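Local coordinates for protein DNA endonuclease I-HmuI (Bacillus phage SPO1, PDB 1U3E) that binds DNA and, as an HNH homing endonuclease, probably cleaves it to promote the homing of its intron, at residues D[7-12]-D[42-47]; D[1-6]-D[18-23]; D[37-42]-D[52-57]. All coordinates share one frame; numbering follows the deposited sequence.

Contact 3 is the buried one: it joins strands 41-46 and 49-54 by backbone hydrogen bonds at the hairpin end away from the turn, and several of its polar side chains reach DNA. Contacts 1 and 2 are partly buried and depend mainly on side-chain packing, contact 1 adding a weak lysine bond, contact 2 no polar bond. Contact 1 lays the loop after strand 3-5 on the far part of strand 41-46, where Phe45 also meets DNA; Ile42, shared with contact 3, pairs only there. Contact 2 ties the first and third strands of the neighbouring four-stranded sheet. Apolar side chains join all three: Leu44 touches Ile6, Val21 and Phe53, and Ile42 packs on Val21.

Contact 1: residues D[7-12]-D[42-47]; sequences KGYEGH and IGLFKG. With EDO (1,2-ethanediol), chain P; nucleotides of chain A.
Tyr9 lies between Leu44 and Lys46, its ring gripped on both faces by aliphatic carbon. These are CH-pi contacts: Leu44 CB sits over one face, 4.1 Å from the Tyr9 ring centroid, and Lys46 CD over the opposite face, 4.2 Å from that centroid, each displaced toward the rim. Leu44 and Lys46 project to the same side of their strand, with Phe45 between them turned the other way, so a flat aromatic can slot between their side chains. The carbonyl of Phe45 closes the ring edge, with Tyr9 CE2 3.6 Å from Phe45 O.

The polar part is slight. Lys46 starts with CG anti to its backbone N (chi1 -166°) and runs extended, and its NZ gives a weak hydrogen bond to Gly8 O, 3.0 Å away. The same ammonium is 5.2 Å from the Tyr9 centroid, a long cation-pi approach that is at most weakly attractive. Within the loop, Gly8 N bonds to Glu10 OE1 at 2.7 Å, from above the carboxylate plane. Glycine suits position 8, whose backbone angles would press a CB against the preceding carbonyl O.

Phe45, on the other side of the strand, lays one ring face over C8 of DG6 of chain A. Leu44 also packs on Ile6 and Val21. The contact therefore joins loop to hairpin chiefly by dispersion around one aromatic ring, while the strand's other side meets DNA.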
loop_
_atom_site.group_PDB
_atom_site.type_symbol
_atom_site.label_atom_id
_atom_site.label_comp_id
_atom_site.label_asym_id
_atom_site.label_seq_id
_atom_site.Cartn_x
_atom_site.Cartn_y
_atom_site.Cartn_z
ATOM N N LYS D 7 27.325 -4.307 -7.421
ATOM C CA LYS D 7 27.254 -5.666 -7.925
ATOM C C LYS D 7 26.393 -5.717 -9.171
ATOM O O LYS D 7 25.306 -5.141 -9.208
ATOM C CB LYS D 7 26.678 -6.600 -6.856
ATOM C CG LYS D 7 27.576 -6.762 -5.626
ATOM C CD LYS D 7 26.878 -7.544 -4.517
ATOM C CE LYS D 7 27.662 -7.471 -3.216
ATOM N NZ LYS D 7 26.844 -7.927 -2.053
ATOM N N GLY D 8 26.891 -6.398 -10.198
ATOM C CA GLY D 8 26.136 -6.532 -11.425
ATOM C C GLY D 8 26.348 -5.367 -12.343
ATOM O O GLY D 8 25.760 -5.313 -13.417
ATOM N N TYR D 9 27.184 -4.431 -11.908
ATOM C CA TYR D 9 27.510 -3.242 -12.688
ATOM C C TYR D 9 28.956 -2.846 -12.461
ATOM O O TYR D 9 29.325 -1.693 -12.646
ATOM C CB TYR D 9 26.612 -2.065 -12.294
ATOM C CG TYR D 9 25.196 -2.141 -12.818
ATOM C CD1 TYR D 9 24.207 -2.832 -12.125
ATOM C CD2 TYR D 9 24.846 -1.515 -14.012
ATOM C CE1 TYR D 9 22.898 -2.895 -12.607
ATOM C CE2 TYR D 9 23.543 -1.576 -14.496
ATOM C CZ TYR D 9 22.576 -2.267 -13.788
ATOM O OH TYR D 9 21.287 -2.306 -14.259
ATOM N N GLU D 10 29.761 -3.814 -12.044
ATOM C CA GLU D 10 31.174 -3.595 -11.767
ATOM C C GLU D 10 31.884 -2.970 -12.969
ATOM O O GLU D 10 31.688 -3.390 -14.113
ATOM C CB GLU D 10 31.854 -4.919 -11.406
ATOM C CG GLU D 10 31.220 -5.696 -10.249
ATOM C CD GLU D 10 29.971 -6.480 -10.646
ATOM O OE1 GLU D 10 29.416 -7.189 -9.783
ATOM O OE2 GLU D 10 29.545 -6.393 -11.818
ATOM N N GLY D 11 32.717 -1.966 -12.701
ATOM C CA GLY D 11 33.436 -1.302 -13.772
ATOM C C GLY D 11 32.645 -0.160 -14.380
ATOM O O GLY D 11 33.177 0.627 -15.154
ATOM N N HIS D 12 31.372 -0.060 -14.024
ATOM C CA HIS D 12 30.516 0.987 -14.553
ATOM C C HIS D 12 30.127 2.003 -13.493
ATOM O O HIS D 12 30.316 3.206 -13.676
ATOM C CB HIS D 12 29.276 0.355 -15.165
ATOM C CG HIS D 12 29.563 -0.427 -16.405
ATOM N ND1 HIS D 12 29.469 0.119 -17.666
ATOM C CD2 HIS D 12 30.007 -1.692 -16.576
ATOM C CE1 HIS D 12 29.843 -0.776 -18.561
ATOM N NE2 HIS D 12 30.176 -1.885 -17.926
ATOM N N ILE D 42 17.749 6.396 -8.789
ATOM C CA ILE D 42 18.699 6.742 -9.829
ATOM C C ILE D 42 18.588 5.668 -10.887
ATOM O O ILE D 42 18.013 4.614 -10.636
ATOM C CB ILE D 42 20.164 6.821 -9.303
ATOM C CG1 ILE D 42 20.544 5.553 -8.549
ATOM C CG2 ILE D 42 20.327 8.017 -8.386
ATOM C CD1 ILE D 42 20.861 4.374 -9.416
ATOM N N GLY D 43 19.113 5.930 -12.076
ATOM C CA GLY D 43 19.042 4.934 -13.128
ATOM C C GLY D 43 20.422 4.424 -13.496
ATOM O O GLY D 43 21.330 5.209 -13.777
ATOM N N LEU D 44 20.593 3.108 -13.484
ATOM C CA LEU D 44 21.874 2.525 -13.835
ATOM C C LEU D 44 21.730 1.845 -15.188
ATOM O O LEU D 44 20.808 1.054 -15.398
ATOM C CB LEU D 44 22.297 1.513 -12.774
ATOM C CG LEU D 44 22.331 2.030 -11.336
ATOM C CD1 LEU D 44 22.779 0.921 -10.397
ATOM C CD2 LEU D 44 23.274 3.211 -11.242
ATOM N N PHE D 45 22.639 2.165 -16.108
ATOM C CA PHE D 45 22.604 1.586 -17.442
ATOM C C PHE D 45 23.554 0.421 -17.650
ATOM O O PHE D 45 24.720 0.463 -17.262
ATOM C CB PHE D 45 22.873 2.654 -18.494
ATOM C CG PHE D 45 21.658 3.432 -18.877
ATOM C CD1 PHE D 45 21.100 4.353 -17.999
ATOM C CD2 PHE D 45 21.053 3.229 -20.111
ATOM C CE1 PHE D 45 19.951 5.067 -18.346
ATOM C CE2 PHE D 45 19.908 3.934 -20.467
ATOM C CZ PHE D 45 19.354 4.856 -19.583
ATOM N N LYS D 46 23.027 -0.614 -18.295
ATOM C CA LYS D 46 23.764 -1.841 -18.570
ATOM C C LYS D 46 23.472 -2.294 -20.002
ATOM O O LYS D 46 22.356 -2.719 -20.309
ATOM C CB LYS D 46 23.305 -2.911 -17.580
ATOM C CG LYS D 46 24.162 -4.145 -17.466
ATOM C CD LYS D 46 23.553 -5.064 -16.409
ATOM C CE LYS D 46 24.485 -6.196 -16.019
ATOM N NZ LYS D 46 23.863 -7.076 -14.993
ATOM N N GLY D 47 24.472 -2.191 -20.874
ATOM C CA GLY D 47 24.293 -2.609 -22.253
ATOM C C GLY D 47 23.179 -1.864 -22.959
ATOM O O GLY D 47 22.191 -2.458 -23.398
HETATM C C1 EDO P . 27.290 -7.288 3.253
HETATM O O1 EDO P . 27.217 -5.846 3.190
HETATM C C2 EDO P . 28.475 -7.791 2.372
HETATM O O2 EDO P . 28.267 -7.376 0.978
ATOM P P DG A 6 25.020 3.689 -22.074
ATOM O OP1 DG A 6 26.284 3.136 -21.524
ATOM O OP2 DG A 6 23.759 2.911 -21.950
ATOM O "O5'" DG A 6 24.799 5.149 -21.465
ATOM C "C5'" DG A 6 25.859 6.100 -21.495
ATOM C "C4'" DG A 6 25.572 7.282 -20.595
ATOM O "O4'" DG A 6 24.571 8.133 -21.208
ATOM C "C3'" DG A 6 24.997 6.906 -19.227
ATOM O "O3'" DG A 6 25.418 7.866 -18.242
ATOM C "C2'" DG A 6 23.499 6.920 -19.480
ATOM C "C1'" DG A 6 23.356 8.073 -20.464
ATOM N N9 DG A 6 22.230 7.999 -21.396
ATOM C C8 DG A 6 21.722 6.881 -22.008
ATOM N N7 DG A 6 20.689 7.134 -22.764
ATOM C C5 DG A 6 20.508 8.505 -22.653
ATOM C C6 DG A 6 19.536 9.362 -23.249
ATOM O O6 DG A 6 18.609 9.070 -24.028
ATOM N N1 DG A 6 19.718 10.684 -22.856
ATOM C C2 DG A 6 20.701 11.127 -22.009
ATOM N N2 DG A 6 20.708 12.436 -21.753
ATOM N N3 DG A 6 21.609 10.345 -21.454
ATOM C C4 DG A 6 21.454 9.055 -21.816
ATOM P P DA A 7 24.849 7.806 -16.737
ATOM O OP1 DA A 7 26.010 7.749 -15.828
ATOM O OP2 DA A 7 23.790 6.774 -16.640
ATOM O "O5'" DA A 7 24.162 9.230 -16.575
ATOM C "C5'" DA A 7 24.755 10.368 -17.192
ATOM C "C4'" DA A 7 23.902 11.600 -17.006
ATOM O "O4'" DA A 7 22.752 11.561 -17.883
ATOM C "C3'" DA A 7 23.319 11.699 -15.600
ATOM O "O3'" DA A 7 23.122 13.072 -15.290
ATOM C "C2'" DA A 7 21.995 10.967 -15.727
ATOM C "C1'" DA A 7 21.563 11.398 -17.118
ATOM N N9 DA A 7 20.638 10.543 -17.867
ATOM C C8 DA A 7 20.595 9.174 -17.957
ATOM N N7 DA A 7 19.652 8.727 -18.754
ATOM C C5 DA A 7 19.025 9.881 -19.215
ATOM C C6 DA A 7 17.940 10.095 -20.107
ATOM N N6 DA A 7 17.273 9.117 -20.723
ATOM N N1 DA A 7 17.564 11.370 -20.347
ATOM C C2 DA A 7 18.233 12.359 -19.733
ATOM N N3 DA A 7 19.263 12.287 -18.884
ATOM C C4 DA A 7 19.615 11.006 -18.665
#

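Contact 2: residues D[1-6]-D[18-23]; sequences MEWKDI and TGEVYS
Trp3 packs on the base of the Tyr22 side chain. The six-membered end of its indole comes up with Trp3 CZ3 and CH2 each 3.5 Å from Tyr22 CB. With CG anti to the backbone N (chi1 172°), the phenol ring of Tyr22 is carried off, so that CB is what meets the indole, and the two side chains cross at about a right angle. Beside this, Trp3 CH2 approaches Glu20 CB at 3.8 Å, and Trp3 CZ3 is 3.5 Å from the backbone O of Glu20. Trp3 CA and Glu20 CA are 8.8 Å apart, a gap a broad indole can span.

That gap reflects the fold. Strands 3-5 and 21-23 are the first and third of a four-stranded antiparallel sheet, with strand 13-16 between them, so these side chains reach across a middle strand; Trp3 also touches Ser16. The enclosed side lies beyond strand 3-5, where Ile6 CD1 meets Val21 CG1 at 4.2 Å; these two branched apolar chains are buried against Leu44 of the hairpin.

By contrast, the Met1 end is the more exposed. Met1 bends at its flexible thioether and lies across Thr18 and Glu20, its CG 3.5 Å from Thr18 CG2 and its SD 3.4 Å from Glu20 OE1, while the hydroxyl of Thr18 is engaged by Ser16 OG.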
loop_
_atom_site.group_PDB
_atom_site.type_symbol
_atom_site.label_atom_id
_atom_site.label_comp_id
_atom_site.label_asym_id
_atom_site.label_seq_id
_atom_site.Cartn_x
_atom_site.Cartn_y
_atom_site.Cartn_z
ATOM N N MET D 1 34.587 7.988 3.907
ATOM C CA MET D 1 33.419 7.570 3.074
ATOM C C MET D 1 33.784 6.343 2.228
ATOM O O MET D 1 34.569 6.430 1.279
ATOM C CB MET D 1 32.980 8.726 2.167
ATOM C CG MET D 1 31.802 8.387 1.283
ATOM S SD MET D 1 31.466 9.592 0.006
ATOM C CE MET D 1 30.412 10.765 0.878
ATOM N N GLU D 2 33.201 5.203 2.578
ATOM C CA GLU D 2 33.467 3.953 1.883
ATOM C C GLU D 2 32.760 3.775 0.543
ATOM O O GLU D 2 31.570 4.084 0.404
ATOM C CB GLU D 2 33.106 2.776 2.785
ATOM C CG GLU D 2 33.980 2.641 4.013
ATOM C CD GLU D 2 35.449 2.508 3.663
ATOM O OE1 GLU D 2 35.757 1.861 2.635
ATOM O OE2 GLU D 2 36.292 3.039 4.418
ATOM N N TRP D 3 33.513 3.262 -0.432
ATOM C CA TRP D 3 32.994 2.992 -1.769
ATOM C C TRP D 3 33.108 1.511 -2.128
ATOM O O TRP D 3 34.110 0.854 -1.826
ATOM C CB TRP D 3 33.754 3.780 -2.832
ATOM C CG TRP D 3 33.491 5.254 -2.882
ATOM C CD1 TRP D 3 34.250 6.237 -2.328
ATOM C CD2 TRP D 3 32.436 5.915 -3.593
ATOM N NE1 TRP D 3 33.744 7.467 -2.657
ATOM C CE2 TRP D 3 32.629 7.298 -3.432
ATOM C CE3 TRP D 3 31.350 5.470 -4.352
ATOM C CZ2 TRP D 3 31.777 8.244 -3.999
ATOM C CZ3 TRP D 3 30.505 6.409 -4.915
ATOM C CH2 TRP D 3 30.724 7.783 -4.734
ATOM N N LYS D 4 32.075 0.993 -2.782
ATOM C CA LYS D 4 32.056 -0.392 -3.218
ATOM C C LYS D 4 31.517 -0.421 -4.633
ATOM O O LYS D 4 30.787 0.471 -5.040
ATOM C CB LYS D 4 31.164 -1.228 -2.302
ATOM C CG LYS D 4 31.921 -1.999 -1.229
ATOM C CD LYS D 4 31.002 -2.923 -0.474
ATOM C CE LYS D 4 31.776 -3.757 0.512
ATOM N NZ LYS D 4 30.901 -4.672 1.297
ATOM N N ASP D 5 31.890 -1.434 -5.397
ATOM C CA ASP D 5 31.398 -1.541 -6.760
ATOM C C ASP D 5 29.999 -2.137 -6.788
ATOM O O ASP D 5 29.762 -3.204 -6.221
ATOM C CB ASP D 5 32.331 -2.410 -7.588
ATOM C CG ASP D 5 33.580 -1.684 -7.980
ATOM O OD1 ASP D 5 33.466 -0.741 -8.791
ATOM O OD2 ASP D 5 34.664 -2.045 -7.475
ATOM N N ILE D 6 29.078 -1.450 -7.456
ATOM C CA ILE D 6 27.709 -1.931 -7.542
ATOM C C ILE D 6 27.668 -3.297 -8.208
ATOM O O ILE D 6 27.950 -3.443 -9.394
ATOM C CB ILE D 6 26.810 -0.929 -8.304
ATOM C CG1 ILE D 6 26.812 0.413 -7.564
ATOM C CG2 ILE D 6 25.380 -1.466 -8.411
ATOM C CD1 ILE D 6 25.866 1.432 -8.121
ATOM N N THR D 18 27.360 6.650 2.110
ATOM C CA THR D 18 26.660 7.881 2.430
ATOM C C THR D 18 25.458 8.047 1.528
ATOM O O THR D 18 24.633 8.933 1.737
ATOM C CB THR D 18 27.567 9.087 2.256
ATOM O OG1 THR D 18 27.934 9.205 0.884
ATOM C CG2 THR D 18 28.813 8.921 3.080
ATOM N N GLY D 19 25.365 7.184 0.523
ATOM C CA GLY D 19 24.254 7.249 -0.406
ATOM C C GLY D 19 24.606 7.892 -1.733
ATOM O O GLY D 19 23.729 8.373 -2.440
ATOM N N GLU D 20 25.888 7.907 -2.073
ATOM C CA GLU D 20 26.326 8.491 -3.332
ATOM C C GLU D 20 26.531 7.412 -4.395
ATOM O O GLU D 20 27.142 6.368 -4.136
ATOM C CB GLU D 20 27.628 9.267 -3.136
ATOM C CG GLU D 20 27.467 10.675 -2.597
ATOM C CD GLU D 20 28.782 11.260 -2.128
ATOM O OE1 GLU D 20 29.823 10.867 -2.688
ATOM O OE2 GLU D 20 28.779 12.111 -1.212
ATOM N N VAL D 21 26.000 7.666 -5.585
ATOM C CA VAL D 21 26.139 6.742 -6.699
ATOM C C VAL D 21 26.982 7.444 -7.760
ATOM O O VAL D 21 26.556 8.424 -8.374
ATOM C CB VAL D 21 24.770 6.361 -7.275
ATOM C CG1 VAL D 21 24.935 5.482 -8.482
ATOM C CG2 VAL D 21 23.975 5.639 -6.239
ATOM N N TYR D 22 28.190 6.934 -7.957
ATOM C CA TYR D 22 29.142 7.491 -8.908
ATOM C C TYR D 22 29.207 6.692 -10.206
ATOM O O TYR D 22 29.122 5.469 -10.183
ATOM C CB TYR D 22 30.531 7.505 -8.258
ATOM C CG TYR D 22 31.656 7.874 -9.191
ATOM C CD1 TYR D 22 31.748 9.161 -9.731
ATOM C CD2 TYR D 22 32.628 6.937 -9.544
ATOM C CE1 TYR D 22 32.779 9.511 -10.599
ATOM C CE2 TYR D 22 33.666 7.276 -10.416
ATOM C CZ TYR D 22 33.733 8.567 -10.938
ATOM O OH TYR D 22 34.749 8.922 -11.797
ATOM N N SER D 23 29.347 7.384 -11.334
ATOM C CA SER D 23 29.479 6.719 -12.628
ATOM C C SER D 23 30.942 6.837 -13.011
ATOM O O SER D 23 31.579 7.837 -12.703
ATOM C CB SER D 23 28.640 7.397 -13.706
ATOM O OG SER D 23 28.882 6.789 -14.966
#

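Contact 3: residues D[37-42]-D[52-57]; sequences DGYHRI and TFQVHR. With EDO (1,2-ethanediol), chain J; nucleotides of chain C.
Arg41 and Gln54 face each other as an antiparallel non-hydrogen-bonded pair. The next pair, Ile42 with Phe53, is hydrogen-bonded in both directions, Phe53 N to Ile42 O being nearly straight at 176°.

Arg41 can be followed outward. Its CB is 3.3 Å from Phe53 O, with Thr52 CG2 further off, and its CG is 4.2 Å from Gln54 CG. A bend at chi2 (106°) sets CD off the extended course. At the tip, NH1 and NH2 both donate to O4 of DT3 of chain C, NH2 at 3.0 Å, with that oxygen near the guanidinium plane. Arg41 NH2 also makes a salt bridge of 2.7 Å to the syn lone pair of Asp37 OD1, which probably steadies it, though this oxygen is tilted from the guanidinium plane. Arginine's length and several N-H donors suit it to both partners.

Gln54, at the N-cap position of helix 55-63, gives NE2 to OP2 of DT3 of chain C at 3.2 Å, and His56 NE2 bonds OP2 of DT2 of chain C at 2.6 Å. Val55 N bonds to His40 O. This is a DNA-binding beta hairpin running straight into a helix: Arg41, and Thr52 with a guanine O6, meet base edges, consistent with major-groove recognition, and the helix start holds backbone phosphates.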
loop_
_atom_site.group_PDB
_atom_site.type_symbol
_atom_site.label_atom_id
_atom_site.label_comp_id
_atom_site.label_asym_id
_atom_site.label_seq_id
_atom_site.Cartn_x
_atom_site.Cartn_y
_atom_site.Cartn_z
ATOM N N ASP D 37 6.762 10.155 -3.577
ATOM C CA ASP D 37 6.824 9.184 -2.489
ATOM C C ASP D 37 8.049 9.417 -1.610
ATOM O O ASP D 37 8.192 8.811 -0.555
ATOM C CB ASP D 37 6.762 7.735 -3.012
ATOM C CG ASP D 37 7.965 7.326 -3.838
ATOM O OD1 ASP D 37 7.907 6.258 -4.477
ATOM O OD2 ASP D 37 8.963 8.081 -3.850
ATOM N N GLY D 38 8.924 10.289 -2.079
ATOM C CA GLY D 38 10.094 10.706 -1.309
ATOM C C GLY D 38 11.314 9.766 -1.205
ATOM O O GLY D 38 12.208 10.023 -0.400
ATOM N N TYR D 39 11.394 8.705 -1.998
ATOM C CA TYR D 39 12.578 7.852 -1.949
ATOM C C TYR D 39 13.572 8.189 -3.030
ATOM O O TYR D 39 13.188 8.267 -4.202
ATOM C CB TYR D 39 12.189 6.392 -2.098
ATOM C CG TYR D 39 11.368 5.898 -0.958
ATOM C CD1 TYR D 39 9.987 5.795 -1.067
ATOM C CD2 TYR D 39 11.968 5.570 0.258
ATOM C CE1 TYR D 39 9.210 5.373 0.015
ATOM C CE2 TYR D 39 11.206 5.153 1.348
ATOM C CZ TYR D 39 9.824 5.056 1.219
ATOM O OH TYR D 39 9.067 4.657 2.288
ATOM N N HIS D 40 14.830 8.388 -2.664
ATOM C CA HIS D 40 15.852 8.693 -3.687
ATOM C C HIS D 40 16.165 7.565 -4.633
ATOM O O HIS D 40 16.615 6.493 -4.216
ATOM C CB HIS D 40 17.150 9.101 -3.003
ATOM C CG HIS D 40 16.995 10.244 -2.012
ATOM N ND1 HIS D 40 18.070 10.887 -1.441
ATOM C CD2 HIS D 40 15.886 10.832 -1.504
ATOM C CE1 HIS D 40 17.631 11.825 -0.621
ATOM N NE2 HIS D 40 16.309 11.812 -0.641
ATOM N N ARG D 41 15.936 7.803 -5.925
ATOM C CA ARG D 41 16.204 6.807 -6.968
ATOM C C ARG D 41 17.229 7.311 -7.987
ATOM O O ARG D 41 17.544 8.496 -8.044
ATOM C CB ARG D 41 14.919 6.449 -7.724
ATOM C CG ARG D 41 13.787 5.930 -6.844
ATOM C CD ARG D 41 12.692 6.957 -6.647
ATOM N NE ARG D 41 11.503 6.392 -6.004
ATOM C CZ ARG D 41 10.798 5.391 -6.516
ATOM N NH1 ARG D 41 11.170 4.857 -7.675
ATOM N NH2 ARG D 41 9.738 4.915 -5.874
ATOM N N ILE D 42 17.749 6.396 -8.789
ATOM C CA ILE D 42 18.699 6.742 -9.829
ATOM C C ILE D 42 18.588 5.668 -10.887
ATOM O O ILE D 42 18.013 4.614 -10.636
ATOM C CB ILE D 42 20.164 6.821 -9.303
ATOM C CG1 ILE D 42 20.544 5.553 -8.549
ATOM C CG2 ILE D 42 20.327 8.017 -8.386
ATOM C CD1 ILE D 42 20.861 4.374 -9.416
ATOM N N THR D 52 15.895 1.387 -13.211
ATOM C CA THR D 52 15.768 2.309 -12.082
ATOM C C THR D 52 16.007 1.616 -10.747
ATOM O O THR D 52 15.416 0.570 -10.458
ATOM C CB THR D 52 14.379 2.969 -12.017
ATOM O OG1 THR D 52 13.936 3.307 -13.331
ATOM C CG2 THR D 52 14.452 4.244 -11.212
ATOM N N PHE D 53 16.868 2.210 -9.925
ATOM C CA PHE D 53 17.181 1.652 -8.613
ATOM C C PHE D 53 16.950 2.639 -7.458
ATOM O O PHE D 53 16.922 3.853 -7.667
ATOM C CB PHE D 53 18.630 1.146 -8.593
ATOM C CG PHE D 53 18.870 -0.071 -9.466
ATOM C CD1 PHE D 53 19.277 0.069 -10.789
ATOM C CD2 PHE D 53 18.688 -1.360 -8.956
ATOM C CE1 PHE D 53 19.503 -1.060 -11.588
ATOM C CE2 PHE D 53 18.908 -2.484 -9.739
ATOM C CZ PHE D 53 19.315 -2.339 -11.055
ATOM N N GLN D 54 16.755 2.099 -6.250
ATOM C CA GLN D 54 16.548 2.906 -5.042
ATOM C C GLN D 54 17.849 3.058 -4.255
ATOM O O GLN D 54 18.368 2.085 -3.703
ATOM C CB GLN D 54 15.521 2.273 -4.118
ATOM C CG GLN D 54 14.107 2.351 -4.584
ATOM C CD GLN D 54 13.137 2.024 -3.475
ATOM O OE1 GLN D 54 12.675 2.908 -2.762
ATOM N NE2 GLN D 54 12.836 0.746 -3.312
ATOM N N VAL D 55 18.359 4.284 -4.195
ATOM C CA VAL D 55 19.595 4.572 -3.498
ATOM C C VAL D 55 19.697 3.883 -2.151
ATOM O O VAL D 55 20.736 3.320 -1.830
ATOM C CB VAL D 55 19.774 6.085 -3.305
ATOM C CG1 VAL D 55 20.987 6.380 -2.421
ATOM C CG2 VAL D 55 19.926 6.739 -4.650
ATOM N N HIS D 56 18.640 3.901 -1.351
ATOM C CA HIS D 56 18.772 3.252 -0.065
ATOM C C HIS D 56 18.888 1.733 -0.126
ATOM O O HIS D 56 19.406 1.121 0.807
ATOM C CB HIS D 56 17.658 3.665 0.898
ATOM C CG HIS D 56 16.300 3.188 0.514
ATOM N ND1 HIS D 56 15.524 3.829 -0.422
ATOM C CD2 HIS D 56 15.563 2.148 0.967
ATOM C CE1 HIS D 56 14.364 3.207 -0.528
ATOM N NE2 HIS D 56 14.363 2.184 0.304
ATOM N N ARG D 57 18.420 1.109 -1.200
ATOM C CA ARG D 57 18.561 -0.334 -1.294
ATOM C C ARG D 57 20.004 -0.622 -1.686
ATOM O O ARG D 57 20.639 -1.536 -1.151
ATOM C CB ARG D 57 17.643 -0.929 -2.352
ATOM C CG ARG D 57 16.204 -1.018 -1.978
ATOM C CD ARG D 57 15.584 -2.222 -2.636
ATOM N NE ARG D 57 15.146 -3.191 -1.641
ATOM C CZ ARG D 57 15.318 -4.503 -1.747
ATOM N NH1 ARG D 57 15.922 -5.016 -2.814
ATOM N NH2 ARG D 57 14.893 -5.304 -0.780
HETATM C C1 EDO J . 15.775 4.276 -16.866
HETATM O O1 EDO J . 15.236 4.922 -15.690
HETATM C C2 EDO J . 14.670 4.208 -17.941
HETATM O O2 EDO J . 13.564 3.442 -17.389
ATOM P P DT C 2 12.287 -1.256 0.174
ATOM O OP1 DT C 2 13.299 -2.276 0.551
ATOM O OP2 DT C 2 12.750 0.156 0.120
ATOM O "O5'" DT C 2 11.513 -1.679 -1.165
ATOM C "C5'" DT C 2 11.047 -3.043 -1.290
ATOM C "C4'" DT C 2 10.463 -3.280 -2.664
ATOM O "O4'" DT C 2 9.178 -2.640 -2.706
ATOM C "C3'" DT C 2 11.262 -2.719 -3.835
ATOM O "O3'" DT C 2 12.122 -3.642 -4.455
ATOM C "C2'" DT C 2 10.175 -2.406 -4.831
ATOM C "C1'" DT C 2 8.946 -2.207 -4.019
ATOM N N1 DT C 2 8.536 -0.824 -4.027
ATOM C C2 DT C 2 7.638 -0.525 -5.001
ATOM O O2 DT C 2 7.223 -1.317 -5.833
ATOM N N3 DT C 2 7.249 0.768 -4.972
ATOM C C4 DT C 2 7.646 1.754 -4.116
ATOM O O4 DT C 2 7.197 2.898 -4.243
ATOM C C5 DT C 2 8.581 1.354 -3.112
ATOM C C7 DT C 2 9.063 2.361 -2.115
ATOM C C6 DT C 2 8.991 0.080 -3.110
ATOM P P DT C 3 13.125 -3.118 -5.567
ATOM O OP1 DT C 3 14.255 -4.071 -5.624
ATOM O OP2 DT C 3 13.432 -1.703 -5.312
ATOM O "O5'" DT C 3 12.319 -3.204 -6.963
ATOM C "C5'" DT C 3 11.773 -4.465 -7.382
ATOM C "C4'" DT C 3 10.853 -4.248 -8.562
ATOM O "O4'" DT C 3 9.761 -3.345 -8.188
ATOM C "C3'" DT C 3 11.521 -3.599 -9.775
ATOM O "O3'" DT C 3 11.695 -4.594 -10.779
ATOM C "C2'" DT C 3 10.512 -2.620 -10.345
ATOM C "C1'" DT C 3 9.450 -2.500 -9.271
ATOM N N1 DT C 3 9.292 -1.118 -8.801
ATOM C C2 DT C 3 8.326 -0.362 -9.419
ATOM O O2 DT C 3 7.618 -0.800 -10.313
ATOM N N3 DT C 3 8.216 0.926 -8.955
ATOM C C4 DT C 3 8.969 1.518 -7.953
ATOM O O4 DT C 3 8.753 2.692 -7.637
ATOM C C5 DT C 3 9.973 0.659 -7.349
ATOM C C7 DT C 3 10.855 1.220 -6.266
ATOM C C6 DT C 3 10.084 -0.594 -7.801
ATOM O OP3 DG C 1 11.241 2.383 6.540
ATOM P P DG C 1 11.324 2.727 5.072
ATOM O OP1 DG C 1 10.754 4.094 4.775
ATOM O OP2 DG C 1 12.675 2.454 4.500
ATOM O "O5'" DG C 1 10.314 1.677 4.364
ATOM C "C5'" DG C 1 10.349 1.487 2.945
ATOM C "C4'" DG C 1 9.714 0.170 2.573
ATOM O "O4'" DG C 1 8.294 0.366 2.500
ATOM C "C3'" DG C 1 10.104 -0.326 1.198
ATOM O "O3'" DG C 1 11.137 -1.289 1.276
ATOM C "C2'" DG C 1 8.873 -1.079 0.742
ATOM C "C1'" DG C 1 7.737 -0.366 1.427
ATOM N N9 DG C 1 7.088 0.601 0.550
ATOM C C8 DG C 1 7.039 1.965 0.718
ATOM N N7 DG C 1 6.360 2.570 -0.217
ATOM C C5 DG C 1 5.947 1.546 -1.052
ATOM C C6 DG C 1 5.183 1.588 -2.221
ATOM O O6 DG C 1 4.696 2.572 -2.779
ATOM N N1 DG C 1 4.993 0.322 -2.758
ATOM C C2 DG C 1 5.484 -0.838 -2.231
ATOM N N2 DG C 1 5.191 -1.962 -2.896
ATOM N N3 DG C 1 6.207 -0.892 -1.130
ATOM C C4 DG C 1 6.396 0.327 -0.596
#